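Local structure of putative glutathione S-transferase (3M1G) at residues I246-T251 against W277-D282. The protein probably has glutathione transferase activity, as a putative member of the ECM4-like subfamily of glutathione S-transferases. Residues are numbered along the deposited sequence; the frame is centred on the assembly and turned at random.
Sequences IRLYPT and WGYLRD
Leu248 and Tyr279 meet in the all-helical C-terminal domain of the glutathione S-transferase fold, where helix 243-253 packs against helix 274-284. With Tyr249 and Leu280 they form the buried, close-packed part of the contact. The methyl CD2 of Leu248 lies 3.6 Å from CE2 of Tyr279 and equally near its OH, touching the outer end of the phenol at a slant. Tyr279 gets there with CG anti to its own N (chi1 167°), which sends the ring across to helix 243-253; there its hydroxyl is hydrogen-bonded to Asp245, one turn from Tyr249. That bond pins the polar end of an otherwise greasy ring in a buried place. In the second pair the roles are exchanged, the leucine now coming from helix 274-284: Leu280 brings CD1 to the Tyr249 ring, 3.8 Å from CD1 of that ring, the two side chains crossing at about a right angle. The far end of Tyr249 is hydrogen-bonded to Thr293, and Phe289 meets its ring edge-to-face. Leu248 also touches Ile192 and Val196 of helix 182-197. Tyr259, predicted to lower the pKa of the active-site cysteine, has its side chain about 9 Å from that of Leu248.

By contrast, Trp277 and Arg281 of helix 274-284 are partly exposed and make no contact with segment 246-251. There Arg281 folds back over the indole, and its NE donates to Trp277 O at 3.2 Å, from above the carbonyl plane.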
loop_
_atom_site.group_PDB
_atom_site.type_symbol
_atom_site.label_atom_id
_atom_site.label_comp_id
_atom_site.label_asym_id
_atom_site.label_seq_id
_atom_site.Cartn_x
_atom_site.Cartn_y
_atom_site.Cartn_z
ATOM N N ILE A 246 2.874 22.000 -10.635
ATOM C CA ILE A 246 3.984 22.056 -9.729
ATOM C C ILE A 246 3.537 21.937 -8.255
ATOM O O ILE A 246 4.307 21.460 -7.417
ATOM C CB ILE A 246 4.771 23.322 -10.015
ATOM C CG1 ILE A 246 5.432 23.153 -11.421
ATOM C CG2 ILE A 246 5.801 23.606 -8.927
ATOM C CD1 ILE A 246 5.745 24.398 -12.098
ATOM N N ARG A 247 2.310 22.365 -7.949
ATOM C CA ARG A 247 1.738 22.204 -6.632
ATOM C C ARG A 247 1.118 20.808 -6.414
ATOM O O ARG A 247 1.079 20.327 -5.293
ATOM C CB ARG A 247 0.693 23.259 -6.367
ATOM C CG ARG A 247 1.322 24.632 -6.298
ATOM C CD ARG A 247 0.344 25.663 -5.833
ATOM N NE ARG A 247 0.874 27.008 -6.017
ATOM C CZ ARG A 247 0.317 28.122 -5.544
ATOM N NH1 ARG A 247 0.898 29.288 -5.792
ATOM N NH2 ARG A 247 -0.812 28.092 -4.840
ATOM N N LEU A 248 0.705 20.127 -7.466
ATOM C CA LEU A 248 0.126 18.777 -7.313
ATOM C C LEU A 248 1.217 17.667 -7.302
ATOM O O LEU A 248 1.179 16.767 -6.468
ATOM C CB LEU A 248 -0.923 18.520 -8.382
ATOM C CG LEU A 248 -1.541 17.115 -8.434
ATOM C CD1 LEU A 248 -2.200 16.753 -7.090
ATOM C CD2 LEU A 248 -2.520 16.998 -9.606
ATOM N N TYR A 249 2.196 17.773 -8.198
ATOM C CA TYR A 249 3.247 16.780 -8.345
ATOM C C TYR A 249 3.894 16.323 -7.054
ATOM O O TYR A 249 4.028 15.128 -6.845
ATOM C CB TYR A 249 4.294 17.257 -9.352
ATOM C CG TYR A 249 5.505 16.405 -9.475
ATOM C CD1 TYR A 249 5.532 15.314 -10.325
ATOM C CD2 TYR A 249 6.648 16.682 -8.732
ATOM C CE1 TYR A 249 6.668 14.537 -10.436
ATOM C CE2 TYR A 249 7.775 15.909 -8.845
ATOM C CZ TYR A 249 7.772 14.826 -9.693
ATOM O OH TYR A 249 8.923 14.073 -9.793
ATOM N N PRO A 250 4.267 17.254 -6.156
ATOM C CA PRO A 250 4.972 16.806 -4.960
ATOM C C PRO A 250 4.154 15.849 -4.073
ATOM O O PRO A 250 4.748 14.997 -3.405
ATOM C CB PRO A 250 5.280 18.119 -4.223
ATOM C CG PRO A 250 5.398 19.148 -5.356
ATOM C CD PRO A 250 4.259 18.726 -6.270
ATOM N N THR A 251 2.827 15.994 -4.068
ATOM C CA THR A 251 1.970 15.066 -3.351
ATOM C C THR A 251 1.901 13.700 -4.077
ATOM O O THR A 251 2.107 12.644 -3.460
ATOM C CB THR A 251 0.557 15.643 -3.101
ATOM O OG1 THR A 251 0.687 16.824 -2.291
ATOM C CG2 THR A 251 -0.281 14.631 -2.267
ATOM N N TRP A 277 -1.825 8.373 -13.125
ATOM C CA TRP A 277 -0.541 7.673 -13.276
ATOM C C TRP A 277 0.204 8.060 -14.559
ATOM O O TRP A 277 1.422 8.216 -14.537
ATOM C CB TRP A 277 -0.749 6.167 -13.221
ATOM C CG TRP A 277 0.452 5.282 -13.380
ATOM C CD1 TRP A 277 0.495 4.179 -14.140
ATOM C CD2 TRP A 277 1.765 5.380 -12.744
ATOM N NE1 TRP A 277 1.724 3.577 -14.052
ATOM C CE2 TRP A 277 2.528 4.290 -13.216
ATOM C CE3 TRP A 277 2.362 6.281 -11.854
ATOM C CZ2 TRP A 277 3.851 4.047 -12.799
ATOM C CZ3 TRP A 277 3.705 6.071 -11.466
ATOM C CH2 TRP A 277 4.423 4.956 -11.939
ATOM N N GLY A 278 -0.526 8.177 -15.665
ATOM C CA GLY A 278 0.015 8.729 -16.913
ATOM C C GLY A 278 0.551 10.135 -16.708
ATOM O O GLY A 278 1.692 10.435 -17.065
ATOM N N TYR A 279 -0.258 10.985 -16.081
ATOM C CA TYR A 279 0.146 12.370 -15.733
ATOM C C TYR A 279 1.389 12.427 -14.853
ATOM O O TYR A 279 2.321 13.185 -15.114
ATOM C CB TYR A 279 -1.066 13.050 -15.093
ATOM C CG TYR A 279 -0.866 14.377 -14.371
ATOM C CD1 TYR A 279 -0.924 15.563 -15.047
ATOM C CD2 TYR A 279 -0.669 14.412 -12.986
ATOM C CE1 TYR A 279 -0.798 16.766 -14.382
ATOM C CE2 TYR A 279 -0.547 15.611 -12.307
ATOM C CZ TYR A 279 -0.617 16.792 -13.024
ATOM O OH TYR A 279 -0.511 18.005 -12.389
ATOM N N LEU A 280 1.412 11.624 -13.798
ATOM C CA LEU A 280 2.564 11.573 -12.914
ATOM C C LEU A 280 3.839 11.180 -13.616
ATOM O O LEU A 280 4.900 11.782 -13.404
ATOM C CB LEU A 280 2.291 10.660 -11.716
ATOM C CG LEU A 280 3.420 10.488 -10.672
ATOM C CD1 LEU A 280 3.962 11.823 -10.138
ATOM C CD2 LEU A 280 2.947 9.518 -9.497
ATOM N N ARG A 281 3.769 10.179 -14.479
ATOM C CA ARG A 281 4.947 9.762 -15.227
ATOM C C ARG A 281 5.438 10.850 -16.205
ATOM O O ARG A 281 6.654 11.086 -16.333
ATOM C CB ARG A 281 4.659 8.455 -15.974
ATOM C CG ARG A 281 4.641 7.233 -15.039
ATOM C CD ARG A 281 4.292 5.980 -15.774
ATOM N NE ARG A 281 2.900 5.967 -16.186
ATOM C CZ ARG A 281 2.354 5.047 -16.984
ATOM N NH1 ARG A 281 1.055 5.088 -17.239
ATOM N NH2 ARG A 281 3.099 4.078 -17.509
ATOM N N ASP A 282 4.493 11.476 -16.901
ATOM C CA ASP A 282 4.736 12.566 -17.889
ATOM C C ASP A 282 5.503 13.704 -17.181
ATOM O O ASP A 282 6.551 14.135 -17.621
ATOM C CB ASP A 282 3.343 12.993 -18.402
ATOM C CG ASP A 282 3.359 14.006 -19.573
ATOM O OD1 ASP A 282 4.410 14.361 -20.105
ATOM O OD2 ASP A 282 2.249 14.403 -19.990
#